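Peroxidase (Cellulomonas bogoriensis 69B4 = DSM 16987, PDB 6QZO) binds heme b and probably uses it to reduce hydrogen peroxide while oxidising other substrates, such as dyes. Local coordinates at residues M197-G202 against R257-G262; R307-Y312 against S324-V329; P127-D132 against P341-L346. All coordinates share one frame; numbering follows the deposited sequence.

How the contacts relate
These three contacts, formed by parts of the chain far apart in sequence, all reach the same heme. Contact 1 and contact 2 touch each other, their centres about 15 Å apart, through a salt bridge from Glu201 OE2 to Arg307 NH1 of 3.1 Å; both also bind O1A of the same heme propionate, contact 1 through Gly202 N and contact 2 through Arg307 NH1 and NH2. Val342, Gln343 and Leu346 of contact 3 line the edge of pyrrole C, which Phe328 of contact 2 also meets. The centre of contact 3 lies about 18 Å from that of contact 2 and about 23 Å from that of contact 1; it touches neither, and all three meet at the heme.

Contact 1: residues M197-G202 against R257-G262; sequences MGQVEG and RTLRTG. With HEM (protoporphyrin IX containing Fe), chain I.
Leu259 reaches with its CD2 methyl over the stem of Gln199, 3.6 Å from Gln199 CG, and the same methyl lies against Gly198 O. With CG anti to its own carbonyl carbon (chi1 -74°), the leucine leads toward the 197-202 loop although its CB does not point there directly. A second patch forms where Val200 CG2 meets Gly262 CA at 4.0 Å. The absence of a side chain at Gly262 lets this methyl approach closely, and glycine also suits the positive phi there. No hydrogen bond crosses between the two loops. Instead, each loop turns a different part toward the heme. The carbonyl of Val200 and the amide oxygen of Gln199 lie beside heme methyls, the latter oxygen also held by Asn195. Gly202 N donates to propionate O1A at 2.9 Å in a fairly straight bond (163°). Gly198 to Gly202 reads GQVEG, apparently a form of the family's GXXDG motif with glutamate in the aspartate place; Glu201 OE1 approaches meso carbon CHB of the heme to 3.2 Å, while its OE2 forms a salt bridge with Arg307. Arg257 CD packs 3.8 Å from heme CAA, at the root of that propionate, and Arg257 NE donates to Gly262 O at 3.0 Å, closing the 257-262 loop on itself. An alanine in place of Arg257 would probably deprive Gly262 O of this donor and open a gap beside the propionate. Helix 248-255 receives Gln199 and Leu259, helix 240-243 meets Met197, and Glu201 rests on strand 323-332.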
loop_
_atom_site.group_PDB
_atom_site.type_symbol
_atom_site.label_atom_id
_atom_site.label_comp_id
_atom_site.label_asym_id
_atom_site.label_seq_id
_atom_site.Cartn_x
_atom_site.Cartn_y
_atom_site.Cartn_z
ATOM N N MET A 197 -1.342 -13.323 9.804
ATOM C CA MET A 197 -1.488 -14.216 10.977
ATOM C C MET A 197 -0.108 -14.779 11.335
ATOM O O MET A 197 0.022 -15.395 12.414
ATOM C CB MET A 197 -2.495 -15.335 10.712
ATOM C CG MET A 197 -3.893 -14.982 11.189
ATOM S SD MET A 197 -5.156 -16.158 10.692
ATOM C CE MET A 197 -6.484 -15.679 11.802
ATOM N N GLY A 198 0.902 -14.514 10.496
ATOM C CA GLY A 198 2.292 -14.962 10.695
ATOM C C GLY A 198 2.540 -16.325 10.084
ATOM O O GLY A 198 3.638 -16.867 10.307
ATOM N N GLN A 199 1.591 -16.839 9.294
ATOM C CA GLN A 199 1.626 -18.230 8.752
ATOM C C GLN A 199 2.301 -18.249 7.383
ATOM O O GLN A 199 2.303 -17.211 6.702
ATOM C CB GLN A 199 0.210 -18.791 8.619
ATOM C CG GLN A 199 -0.539 -18.870 9.938
ATOM C CD GLN A 199 -2.034 -18.792 9.758
ATOM O OE1 GLN A 199 -2.546 -18.338 8.725
ATOM N NE2 GLN A 199 -2.752 -19.225 10.775
ATOM N N VAL A 200 2.830 -19.407 7.000
ATOM C CA VAL A 200 3.280 -19.726 5.612
ATOM C C VAL A 200 2.029 -20.106 4.825
ATOM O O VAL A 200 1.272 -20.951 5.338
ATOM C CB VAL A 200 4.330 -20.852 5.603
ATOM C CG1 VAL A 200 4.827 -21.164 4.201
ATOM C CG2 VAL A 200 5.505 -20.516 6.506
ATOM N N GLU A 201 1.805 -19.467 3.674
ATOM C CA GLU A 201 0.627 -19.666 2.788
ATOM C C GLU A 201 1.170 -20.008 1.390
ATOM O O GLU A 201 2.105 -19.296 0.928
ATOM C CB GLU A 201 -0.258 -18.411 2.844
ATOM C CG GLU A 201 -1.163 -18.187 1.631
ATOM C CD GLU A 201 -2.598 -18.689 1.717
ATOM O OE1 GLU A 201 -3.145 -18.712 2.845
ATOM O OE2 GLU A 201 -3.184 -19.022 0.635
ATOM N N GLY A 202 0.651 -21.076 0.766
ATOM C CA GLY A 202 0.880 -21.386 -0.661
ATOM C C GLY A 202 1.598 -22.701 -0.894
ATOM O O GLY A 202 1.860 -23.040 -2.058
ATOM N N ARG A 257 -0.135 -27.043 10.598
ATOM C CA ARG A 257 1.290 -26.819 10.226
ATOM C C ARG A 257 1.956 -25.840 11.208
ATOM O O ARG A 257 1.246 -25.000 11.801
ATOM C CB ARG A 257 1.403 -26.292 8.788
ATOM C CG ARG A 257 0.654 -27.124 7.758
ATOM C CD ARG A 257 0.774 -26.584 6.350
ATOM N NE ARG A 257 1.971 -27.189 5.806
ATOM C CZ ARG A 257 2.050 -28.025 4.782
ATOM N NH1 ARG A 257 0.988 -28.357 4.070
ATOM N NH2 ARG A 257 3.242 -28.505 4.468
ATOM N N THR A 258 3.279 -25.919 11.355
ATOM C CA THR A 258 4.060 -25.104 12.328
ATOM C C THR A 258 4.275 -23.709 11.751
ATOM O O THR A 258 4.243 -23.571 10.507
ATOM C CB THR A 258 5.398 -25.749 12.702
ATOM O OG1 THR A 258 6.210 -25.736 11.530
ATOM C CG2 THR A 258 5.244 -27.161 13.225
ATOM N N LEU A 259 4.477 -22.713 12.610
ATOM C CA LEU A 259 4.631 -21.301 12.168
ATOM C C LEU A 259 6.072 -21.058 11.731
ATOM O O LEU A 259 6.269 -20.342 10.726
ATOM C CB LEU A 259 4.177 -20.372 13.295
ATOM C CG LEU A 259 2.659 -20.342 13.463
ATOM C CD1 LEU A 259 2.263 -19.849 14.849
ATOM C CD2 LEU A 259 2.026 -19.485 12.368
ATOM N N ARG A 260 7.036 -21.681 12.406
ATOM C CA ARG A 260 8.472 -21.441 12.131
ATOM C C ARG A 260 8.788 -21.983 10.736
ATOM O O ARG A 260 9.068 -21.158 9.858
ATOM C CB ARG A 260 9.357 -22.054 13.219
ATOM C CG ARG A 260 10.814 -21.611 13.139
ATOM C CD ARG A 260 11.684 -22.228 14.225
ATOM N NE ARG A 260 12.507 -23.406 13.893
ATOM C CZ ARG A 260 12.123 -24.680 14.015
ATOM N NH1 ARG A 260 10.896 -24.981 14.412
ATOM N NH2 ARG A 260 12.971 -25.653 13.713
ATOM N N THR A 261 8.711 -23.304 10.531
ATOM C CA THR A 261 9.192 -23.984 9.298
ATOM C C THR A 261 8.070 -24.039 8.251
ATOM O O THR A 261 8.394 -24.012 7.042
ATOM C CB THR A 261 9.720 -25.386 9.605
ATOM O OG1 THR A 261 8.643 -26.121 10.184
ATOM C CG2 THR A 261 10.879 -25.403 10.582
ATOM N N GLY A 262 6.808 -24.093 8.687
ATOM C CA GLY A 262 5.634 -24.296 7.810
ATOM C C GLY A 262 5.396 -25.778 7.523
ATOM O O GLY A 262 4.663 -26.089 6.583
HETATM C CHA HEM I . -3.924 -24.031 3.025
HETATM C CHB HEM I . -4.328 -19.948 5.540
HETATM C CHC HEM I . -8.768 -19.300 3.750
HETATM C CHD HEM I . -8.203 -23.162 0.920
HETATM C C1A HEM I . -3.676 -22.993 3.880
HETATM C C2A HEM I . -2.534 -22.903 4.728
HETATM C C3A HEM I . -2.662 -21.758 5.445
HETATM C C4A HEM I . -3.853 -21.129 5.020
HETATM C CMA HEM I . -1.712 -21.217 6.495
HETATM C CAA HEM I . -1.414 -23.919 4.865
HETATM C CBA HEM I . -0.252 -23.689 3.899
HETATM C CGA HEM I . -0.679 -24.051 2.514
HETATM O O1A HEM I . -1.141 -23.124 1.793
HETATM O O2A HEM I . -0.585 -25.247 2.117
HETATM C C1B HEM I . -5.590 -19.440 5.255
HETATM C C2B HEM I . -6.072 -18.248 5.861
HETATM C C3B HEM I . -7.338 -18.052 5.366
HETATM C C4B HEM I . -7.581 -19.177 4.454
HETATM C CMB HEM I . -5.308 -17.367 6.846
HETATM C CAB HEM I . -8.294 -16.945 5.571
HETATM C CBB HEM I . -7.972 -15.783 6.139
HETATM C C1C HEM I . -9.011 -20.278 2.814
HETATM C C2C HEM I . -10.197 -20.385 2.089
HETATM C C3C HEM I . -10.083 -21.482 1.268
HETATM C C4C HEM I . -8.770 -22.053 1.508
HETATM C CMC HEM I . -11.420 -19.512 2.147
HETATM C CAC HEM I . -11.250 -21.771 0.393
HETATM C CBC HEM I . -11.344 -22.750 -0.464
HETATM C C1D HEM I . -6.958 -23.710 1.293
HETATM C C2D HEM I . -6.411 -24.922 0.656
HETATM C C3D HEM I . -5.233 -25.177 1.253
HETATM C C4D HEM I . -5.067 -24.101 2.245
HETATM C CMD HEM I . -7.011 -25.798 -0.431
HETATM C CAD HEM I . -4.284 -26.341 0.943
HETATM C CBD HEM I . -4.624 -27.569 1.814
HETATM C CGD HEM I . -3.781 -28.814 1.557
HETATM O O1D HEM I . -4.026 -29.560 0.585
HETATM O O2D HEM I . -2.842 -29.144 2.335
HETATM N NA HEM I . -4.471 -21.901 4.070
HETATM N NB HEM I . -6.511 -19.957 4.441
HETATM N NC HEM I . -8.157 -21.284 2.472
HETATM N ND HEM I . -6.111 -23.266 2.232
HETATM FE FE HEM I . -6.301 -21.735 3.326
#

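Contact 2: residues R307-Y312 against S324-V329; sequences RRAYNY and SGLLFV. With HEM (protoporphyrin IX containing Fe), chain I.
Ser324 lies beside Tyr312 of the neighbouring strand, its CA 3.3 Å from Tyr312 O in a CA-H...O contact. Gly325 and Tyr312 form an antiparallel hydrogen-bonded pair, and the tyrosine ring, placed in the crowded position at chi1 81°, covers the glycine: Gly325 CA sits 3.7 Å from the ring centroid, a CH-pi contact. Water joins Gly325 O to Asn311 OD1. Leu326, in the non-hydrogen-bonded pair with Asn311, sends CD2 to the heme, while Leu327 exchanges backbone bonds with Tyr310 and packs on Tyr312. Phe328 is inclined over heme pyrrole C, its CE2-CZ end nearest (CE2 3.2 Å from C3C), and takes Arg307 CD at its edge, 3.6 Å from CZ. The Arg307 guanidinium lays one face over heme C3D and grips propionate O1A through NH1 (2.7 Å) and NH2 (2.9 Å); NH1 also salt-bridges Glu201. Val329 O accepts from Arg308 N. Strands 306-314 and 323-332 form a hairpin in the antiparallel sheet, with strand 229-238 flanking 323-332.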
loop_
_atom_site.group_PDB
_atom_site.type_symbol
_atom_site.label_atom_id
_atom_site.label_comp_id
_atom_site.label_asym_id
_atom_site.label_seq_id
_atom_site.Cartn_x
_atom_site.Cartn_y
_atom_site.Cartn_z
ATOM N N ARG A 307 -4.511 -21.011 -5.768
ATOM C CA ARG A 307 -4.562 -19.868 -4.828
ATOM C C ARG A 307 -3.459 -18.901 -5.256
ATOM O O ARG A 307 -2.347 -19.370 -5.567
ATOM C CB ARG A 307 -4.395 -20.341 -3.381
ATOM C CG ARG A 307 -5.575 -21.158 -2.893
ATOM C CD ARG A 307 -5.324 -21.714 -1.505
ATOM N NE ARG A 307 -4.265 -22.707 -1.515
ATOM C CZ ARG A 307 -3.334 -22.871 -0.584
ATOM N NH1 ARG A 307 -3.275 -22.087 0.476
ATOM N NH2 ARG A 307 -2.452 -23.851 -0.701
ATOM N N ARG A 308 -3.791 -17.610 -5.288
ATOM C CA ARG A 308 -2.849 -16.531 -5.658
ATOM C C ARG A 308 -3.143 -15.344 -4.745
ATOM O O ARG A 308 -3.516 -14.266 -5.259
ATOM C CB ARG A 308 -2.998 -16.231 -7.154
ATOM C CG ARG A 308 -1.722 -15.696 -7.784
ATOM C CD ARG A 308 -1.916 -15.484 -9.254
ATOM N NE ARG A 308 -0.784 -14.898 -9.936
ATOM C CZ ARG A 308 -0.471 -13.621 -9.937
ATOM N NH1 ARG A 308 -1.088 -12.776 -9.136
ATOM N NH2 ARG A 308 0.463 -13.177 -10.760
ATOM N N ALA A 309 -3.024 -15.573 -3.434
ATOM C CA ALA A 309 -3.493 -14.650 -2.376
ATOM C C ALA A 309 -2.440 -13.560 -2.074
ATOM O O ALA A 309 -1.228 -13.751 -2.342
ATOM C CB ALA A 309 -3.862 -15.427 -1.138
ATOM N N TYR A 310 -2.933 -12.446 -1.548
ATOM C CA TYR A 310 -2.149 -11.258 -1.146
ATOM C C TYR A 310 -2.615 -10.829 0.248
ATOM O O TYR A 310 -3.769 -11.097 0.596
ATOM C CB TYR A 310 -2.336 -10.151 -2.189
ATOM C CG TYR A 310 -1.469 -10.303 -3.411
ATOM C CD1 TYR A 310 -1.808 -11.162 -4.448
ATOM C CD2 TYR A 310 -0.288 -9.601 -3.518
ATOM C CE1 TYR A 310 -0.986 -11.316 -5.554
ATOM C CE2 TYR A 310 0.537 -9.736 -4.619
ATOM C CZ TYR A 310 0.186 -10.583 -5.643
ATOM O OH TYR A 310 1.021 -10.686 -6.710
ATOM N N ASN A 311 -1.745 -10.192 1.021
ATOM C CA ASN A 311 -2.101 -9.589 2.339
ATOM C C ASN A 311 -2.816 -8.261 2.083
ATOM O O ASN A 311 -2.393 -7.535 1.175
ATOM C CB ASN A 311 -0.865 -9.331 3.213
ATOM C CG ASN A 311 -0.061 -10.585 3.439
ATOM O OD1 ASN A 311 -0.637 -11.643 3.706
ATOM N ND2 ASN A 311 1.250 -10.475 3.296
ATOM N N TYR A 312 -3.818 -7.940 2.892
ATOM C CA TYR A 312 -4.373 -6.570 2.953
ATOM C C TYR A 312 -4.240 -6.066 4.389
ATOM O O TYR A 312 -4.346 -6.839 5.336
ATOM C CB TYR A 312 -5.783 -6.493 2.369
ATOM C CG TYR A 312 -6.928 -6.909 3.242
ATOM C CD1 TYR A 312 -7.450 -6.050 4.194
ATOM C CD2 TYR A 312 -7.569 -8.124 3.048
ATOM C CE1 TYR A 312 -8.529 -6.416 4.986
ATOM C CE2 TYR A 312 -8.664 -8.494 3.810
ATOM C CZ TYR A 312 -9.150 -7.637 4.782
ATOM O OH TYR A 312 -10.231 -8.004 5.539
ATOM N N SER A 324 -6.745 -5.913 9.042
ATOM C CA SER A 324 -5.837 -6.819 8.307
ATOM C C SER A 324 -6.614 -8.041 7.837
ATOM O O SER A 324 -7.635 -8.401 8.494
ATOM C CB SER A 324 -4.669 -7.211 9.157
ATOM O OG SER A 324 -3.983 -6.052 9.593
ATOM N N GLY A 325 -6.159 -8.652 6.741
ATOM C CA GLY A 325 -6.766 -9.899 6.252
ATOM C C GLY A 325 -6.076 -10.434 5.020
ATOM O O GLY A 325 -4.932 -10.016 4.740
ATOM N N LEU A 326 -6.757 -11.336 4.317
ATOM C CA LEU A 326 -6.255 -12.032 3.107
ATOM C C LEU A 326 -7.132 -11.621 1.918
ATOM O O LEU A 326 -8.380 -11.668 2.057
ATOM C CB LEU A 326 -6.328 -13.537 3.363
ATOM C CG LEU A 326 -5.452 -14.405 2.456
ATOM C CD1 LEU A 326 -3.974 -14.201 2.763
ATOM C CD2 LEU A 326 -5.824 -15.867 2.579
ATOM N N LEU A 327 -6.509 -11.111 0.846
ATOM C CA LEU A 327 -7.128 -11.021 -0.493
ATOM C C LEU A 327 -7.023 -12.412 -1.088
ATOM O O LEU A 327 -5.990 -12.712 -1.681
ATOM C CB LEU A 327 -6.393 -10.024 -1.389
ATOM C CG LEU A 327 -6.565 -8.550 -1.060
ATOM C CD1 LEU A 327 -6.239 -7.686 -2.278
ATOM C CD2 LEU A 327 -7.971 -8.237 -0.561
ATOM N N PHE A 328 -8.039 -13.224 -0.855
ATOM C CA PHE A 328 -8.045 -14.641 -1.287
ATOM C C PHE A 328 -8.548 -14.691 -2.725
ATOM O O PHE A 328 -9.783 -14.654 -2.938
ATOM C CB PHE A 328 -8.893 -15.474 -0.336
ATOM C CG PHE A 328 -8.634 -16.943 -0.473
ATOM C CD1 PHE A 328 -7.353 -17.445 -0.331
ATOM C CD2 PHE A 328 -9.664 -17.818 -0.738
ATOM C CE1 PHE A 328 -7.109 -18.796 -0.423
ATOM C CE2 PHE A 328 -9.418 -19.173 -0.867
ATOM C CZ PHE A 328 -8.146 -19.654 -0.712
ATOM N N VAL A 329 -7.614 -14.733 -3.673
ATOM C CA VAL A 329 -7.895 -14.827 -5.136
ATOM C C VAL A 329 -7.591 -16.263 -5.553
ATOM O O VAL A 329 -6.469 -16.717 -5.278
ATOM C CB VAL A 329 -7.028 -13.826 -5.924
ATOM C CG1 VAL A 329 -7.350 -13.848 -7.416
ATOM C CG2 VAL A 329 -7.156 -12.410 -5.378
HETATM C CHA HEM I . -3.924 -24.031 3.025
HETATM C CHB HEM I . -4.328 -19.948 5.540
HETATM C CHC HEM I . -8.768 -19.300 3.750
HETATM C CHD HEM I . -8.203 -23.162 0.920
HETATM C C1A HEM I . -3.676 -22.993 3.880
HETATM C C2A HEM I . -2.534 -22.903 4.728
HETATM C C3A HEM I . -2.662 -21.758 5.445
HETATM C C4A HEM I . -3.853 -21.129 5.020
HETATM C CMA HEM I . -1.712 -21.217 6.495
HETATM C CAA HEM I . -1.414 -23.919 4.865
HETATM C CBA HEM I . -0.252 -23.689 3.899
HETATM C CGA HEM I . -0.679 -24.051 2.514
HETATM O O1A HEM I . -1.141 -23.124 1.793
HETATM O O2A HEM I . -0.585 -25.247 2.117
HETATM C C1B HEM I . -5.590 -19.440 5.255
HETATM C C2B HEM I . -6.072 -18.248 5.861
HETATM C C3B HEM I . -7.338 -18.052 5.366
HETATM C C4B HEM I . -7.581 -19.177 4.454
HETATM C CMB HEM I . -5.308 -17.367 6.846
HETATM C CAB HEM I . -8.294 -16.945 5.571
HETATM C CBB HEM I . -7.972 -15.783 6.139
HETATM C C1C HEM I . -9.011 -20.278 2.814
HETATM C C2C HEM I . -10.197 -20.385 2.089
HETATM C C3C HEM I . -10.083 -21.482 1.268
HETATM C C4C HEM I . -8.770 -22.053 1.508
HETATM C CMC HEM I . -11.420 -19.512 2.147
HETATM C CAC HEM I . -11.250 -21.771 0.393
HETATM C CBC HEM I . -11.344 -22.750 -0.464
HETATM C C1D HEM I . -6.958 -23.710 1.293
HETATM C C2D HEM I . -6.411 -24.922 0.656
HETATM C C3D HEM I . -5.233 -25.177 1.253
HETATM C C4D HEM I . -5.067 -24.101 2.245
HETATM C CMD HEM I . -7.011 -25.798 -0.431
HETATM C CAD HEM I . -4.284 -26.341 0.943
HETATM C CBD HEM I . -4.624 -27.569 1.814
HETATM C CGD HEM I . -3.781 -28.814 1.557
HETATM O O1D HEM I . -4.026 -29.560 0.585
HETATM O O2D HEM I . -2.842 -29.144 2.335
HETATM N NA HEM I . -4.471 -21.901 4.070
HETATM N NB HEM I . -6.511 -19.957 4.441
HETATM N NC HEM I . -8.157 -21.284 2.472
HETATM N ND HEM I . -6.111 -23.266 2.232
HETATM FE FE HEM I . -6.301 -21.735 3.326
HETATM O O HOH W 1 -3.059 -11.538 5.655
#

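Contact 3: residues P127-D132 against P341-L346; sequences PPFGID and PVQRRL. With HEM (protoporphyrin IX containing Fe), chain I.
Phe129 opens a type I beta turn that ends at Asp132, and its CA lies 7.2 Å from the CA of Arg344, on segment 341-346 of the facing helix 340-348. Asp132 N donates to Phe129 O across the turn, and Phe129 N in return binds Asp132 OD2 at 2.9 Å, approaching from well above the carboxylate plane; the other carboxylate oxygen forms a salt bridge with Arg234. The turn is thus held from within, and Ile131 N further binds Asp347 OD1 of the same helix.

Onto this frame the side chains pack without a hydrogen bond between the two segments. The Phe129 ring presents a face to Gln343 CG, a CH-pi contact with that carbon 3.8 Å from the ring centroid. Gln343 CG stands anti to the backbone N (chi1 -173°), and the bend at chi2 (56°) then turns the amide away from the ring, so that aliphatic carbon meets the aromatic face. Gln343 thereby spans from Phe129 to the heme edge, its OE1 3.4 Å from heme CMC. Phe129 CE1 meanwhile touches Arg344 CA at 3.6 Å. Ile131 CD1 lies 3.7 Å from Gln343 NE2, and on the solvent side the Arg344 and Pro127 side chains cross at about a right angle, NH1 3.8 Å from CG. On the other flank of the helix Val342 CG1 touches the vinyl carbon CBC at 3.4 Å, and Leu346 packs on pyrrole C and on the axial ligand His292.

Between the two segments, then, the chemistry is that of van der Waals and CH-pi contacts, with Ile131 N to Asp347 OD1 as a polar tie just beyond, and Gln343 is wedged between an aromatic ring and the heme edge.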
loop_
_atom_site.group_PDB
_atom_site.type_symbol
_atom_site.label_atom_id
_atom_site.label_comp_id
_atom_site.label_asym_id
_atom_site.label_seq_id
_atom_site.Cartn_x
_atom_site.Cartn_y
_atom_site.Cartn_z
ATOM N N PRO A 127 -22.916 -19.519 -3.554
ATOM C CA PRO A 127 -24.075 -19.678 -2.678
ATOM C C PRO A 127 -23.729 -19.118 -1.300
ATOM O O PRO A 127 -22.557 -19.023 -0.966
ATOM C CB PRO A 127 -24.346 -21.194 -2.669
ATOM C CG PRO A 127 -23.061 -21.830 -3.111
ATOM C CD PRO A 127 -22.364 -20.811 -3.994
ATOM N N PRO A 128 -24.716 -18.770 -0.452
ATOM C CA PRO A 128 -24.420 -18.218 0.872
ATOM C C PRO A 128 -23.906 -19.315 1.825
ATOM O O PRO A 128 -24.304 -20.463 1.701
ATOM C CB PRO A 128 -25.767 -17.653 1.344
ATOM C CG PRO A 128 -26.803 -18.528 0.640
ATOM C CD PRO A 128 -26.165 -18.935 -0.688
ATOM N N PHE A 129 -23.005 -18.940 2.730
ATOM C CA PHE A 129 -22.437 -19.827 3.775
ATOM C C PHE A 129 -22.725 -19.213 5.145
ATOM O O PHE A 129 -22.744 -17.971 5.239
ATOM C CB PHE A 129 -20.942 -20.030 3.529
ATOM C CG PHE A 129 -20.658 -20.715 2.219
ATOM C CD1 PHE A 129 -20.935 -22.061 2.076
ATOM C CD2 PHE A 129 -20.152 -20.021 1.124
ATOM C CE1 PHE A 129 -20.738 -22.696 0.862
ATOM C CE2 PHE A 129 -19.904 -20.674 -0.074
ATOM C CZ PHE A 129 -20.206 -22.011 -0.204
ATOM N N GLY A 130 -22.948 -20.048 6.162
ATOM C CA GLY A 130 -23.142 -19.615 7.565
ATOM C C GLY A 130 -22.054 -18.644 8.028
ATOM O O GLY A 130 -22.374 -17.711 8.768
ATOM N N ILE A 131 -20.813 -18.846 7.589
ATOM C CA ILE A 131 -19.625 -18.045 8.022
ATOM C C ILE A 131 -19.600 -16.673 7.338
ATOM O O ILE A 131 -18.881 -15.802 7.846
ATOM C CB ILE A 131 -18.319 -18.813 7.755
ATOM C CG1 ILE A 131 -18.168 -19.207 6.286
ATOM C CG2 ILE A 131 -18.229 -20.019 8.681
ATOM C CD1 ILE A 131 -16.739 -19.481 5.872
ATOM N N ASP A 132 -20.346 -16.488 6.248
ATOM C CA ASP A 132 -20.348 -15.233 5.446
ATOM C C ASP A 132 -20.745 -14.039 6.312
ATOM O O ASP A 132 -21.785 -14.119 6.942
ATOM C CB ASP A 132 -21.329 -15.322 4.267
ATOM C CG ASP A 132 -20.851 -16.171 3.112
ATOM O OD1 ASP A 132 -19.668 -16.588 3.148
ATOM O OD2 ASP A 132 -21.667 -16.378 2.171
ATOM N N PRO A 341 -17.288 -26.677 -3.460
ATOM C CA PRO A 341 -17.299 -27.844 -2.580
ATOM C C PRO A 341 -16.281 -27.740 -1.434
ATOM O O PRO A 341 -16.558 -28.247 -0.354
ATOM C CB PRO A 341 -16.950 -29.017 -3.514
ATOM C CG PRO A 341 -17.358 -28.515 -4.887
ATOM C CD PRO A 341 -17.000 -27.043 -4.858
ATOM N N VAL A 342 -15.136 -27.088 -1.680
ATOM C CA VAL A 342 -14.093 -26.872 -0.627
ATOM C C VAL A 342 -14.613 -25.807 0.346
ATOM O O VAL A 342 -14.637 -26.079 1.565
ATOM C CB VAL A 342 -12.724 -26.498 -1.213
ATOM C CG1 VAL A 342 -11.738 -26.133 -0.118
ATOM C CG2 VAL A 342 -12.164 -27.607 -2.091
ATOM N N GLN A 343 -15.061 -24.663 -0.174
ATOM C CA GLN A 343 -15.668 -23.578 0.644
ATOM C C GLN A 343 -16.807 -24.164 1.492
ATOM O O GLN A 343 -16.892 -23.790 2.676
ATOM C CB GLN A 343 -16.162 -22.432 -0.234
ATOM C CG GLN A 343 -16.645 -21.222 0.551
ATOM C CD GLN A 343 -15.588 -20.700 1.502
ATOM O OE1 GLN A 343 -14.661 -19.974 1.117
ATOM N NE2 GLN A 343 -15.698 -21.093 2.765
ATOM N N ARG A 344 -17.619 -25.055 0.926
ATOM C CA ARG A 344 -18.775 -25.672 1.627
ATOM C C ARG A 344 -18.275 -26.566 2.770
ATOM O O ARG A 344 -18.918 -26.590 3.825
ATOM C CB ARG A 344 -19.662 -26.467 0.647
ATOM C CG ARG A 344 -21.018 -26.868 1.239
ATOM C CD ARG A 344 -22.319 -26.690 0.447
ATOM N NE ARG A 344 -22.104 -27.103 -0.923
ATOM C CZ ARG A 344 -22.590 -26.486 -1.991
ATOM N NH1 ARG A 344 -23.408 -25.444 -1.875
ATOM N NH2 ARG A 344 -22.308 -26.948 -3.211
ATOM N N ARG A 345 -17.170 -27.275 2.569
ATOM C CA ARG A 345 -16.581 -28.178 3.591
ATOM C C ARG A 345 -16.000 -27.340 4.742
ATOM O O ARG A 345 -16.200 -27.742 5.909
ATOM C CB ARG A 345 -15.556 -29.131 2.965
ATOM C CG ARG A 345 -15.250 -30.355 3.822
ATOM C CD ARG A 345 -14.652 -31.502 3.021
ATOM N NE ARG A 345 -13.506 -31.030 2.265
ATOM C CZ ARG A 345 -13.364 -31.027 0.926
ATOM N NH1 ARG A 345 -14.277 -31.522 0.091
ATOM N NH2 ARG A 345 -12.222 -30.557 0.427
ATOM N N LEU A 346 -15.362 -26.199 4.442
ATOM C CA LEU A 346 -14.823 -25.280 5.482
ATOM C C LEU A 346 -15.975 -24.627 6.251
ATOM O O LEU A 346 -15.840 -24.459 7.466
ATOM C CB LEU A 346 -13.939 -24.209 4.839
ATOM C CG LEU A 346 -12.712 -24.742 4.107
ATOM C CD1 LEU A 346 -11.746 -23.613 3.808
ATOM C CD2 LEU A 346 -12.023 -25.846 4.912
HETATM C CHA HEM I . -3.924 -24.031 3.025
HETATM C CHB HEM I . -4.328 -19.948 5.540
HETATM C CHC HEM I . -8.768 -19.300 3.750
HETATM C CHD HEM I . -8.203 -23.162 0.920
HETATM C C1A HEM I . -3.676 -22.993 3.880
HETATM C C2A HEM I . -2.534 -22.903 4.728
HETATM C C3A HEM I . -2.662 -21.758 5.445
HETATM C C4A HEM I . -3.853 -21.129 5.020
HETATM C CMA HEM I . -1.712 -21.217 6.495
HETATM C CAA HEM I . -1.414 -23.919 4.865
HETATM C CBA HEM I . -0.252 -23.689 3.899
HETATM C CGA HEM I . -0.679 -24.051 2.514
HETATM O O1A HEM I . -1.141 -23.124 1.793
HETATM O O2A HEM I . -0.585 -25.247 2.117
HETATM C C1B HEM I . -5.590 -19.440 5.255
HETATM C C2B HEM I . -6.072 -18.248 5.861
HETATM C C3B HEM I . -7.338 -18.052 5.366
HETATM C C4B HEM I . -7.581 -19.177 4.454
HETATM C CMB HEM I . -5.308 -17.367 6.846
HETATM C CAB HEM I . -8.294 -16.945 5.571
HETATM C CBB HEM I . -7.972 -15.783 6.139
HETATM C C1C HEM I . -9.011 -20.278 2.814
HETATM C C2C HEM I . -10.197 -20.385 2.089
HETATM C C3C HEM I . -10.083 -21.482 1.268
HETATM C C4C HEM I . -8.770 -22.053 1.508
HETATM C CMC HEM I . -11.420 -19.512 2.147
HETATM C CAC HEM I . -11.250 -21.771 0.393
HETATM C CBC HEM I . -11.344 -22.750 -0.464
HETATM C C1D HEM I . -6.958 -23.710 1.293
HETATM C C2D HEM I . -6.411 -24.922 0.656
HETATM C C3D HEM I . -5.233 -25.177 1.253
HETATM C C4D HEM I . -5.067 -24.101 2.245
HETATM C CMD HEM I . -7.011 -25.798 -0.431
HETATM C CAD HEM I . -4.284 -26.341 0.943
HETATM C CBD HEM I . -4.624 -27.569 1.814
HETATM C CGD HEM I . -3.781 -28.814 1.557
HETATM O O1D HEM I . -4.026 -29.560 0.585
HETATM O O2D HEM I . -2.842 -29.144 2.335
HETATM N NA HEM I . -4.471 -21.901 4.070
HETATM N NB HEM I . -6.511 -19.957 4.441
HETATM N NC HEM I . -8.157 -21.284 2.472
HETATM N ND HEM I . -6.111 -23.266 2.232
HETATM FE FE HEM I . -6.301 -21.735 3.326
#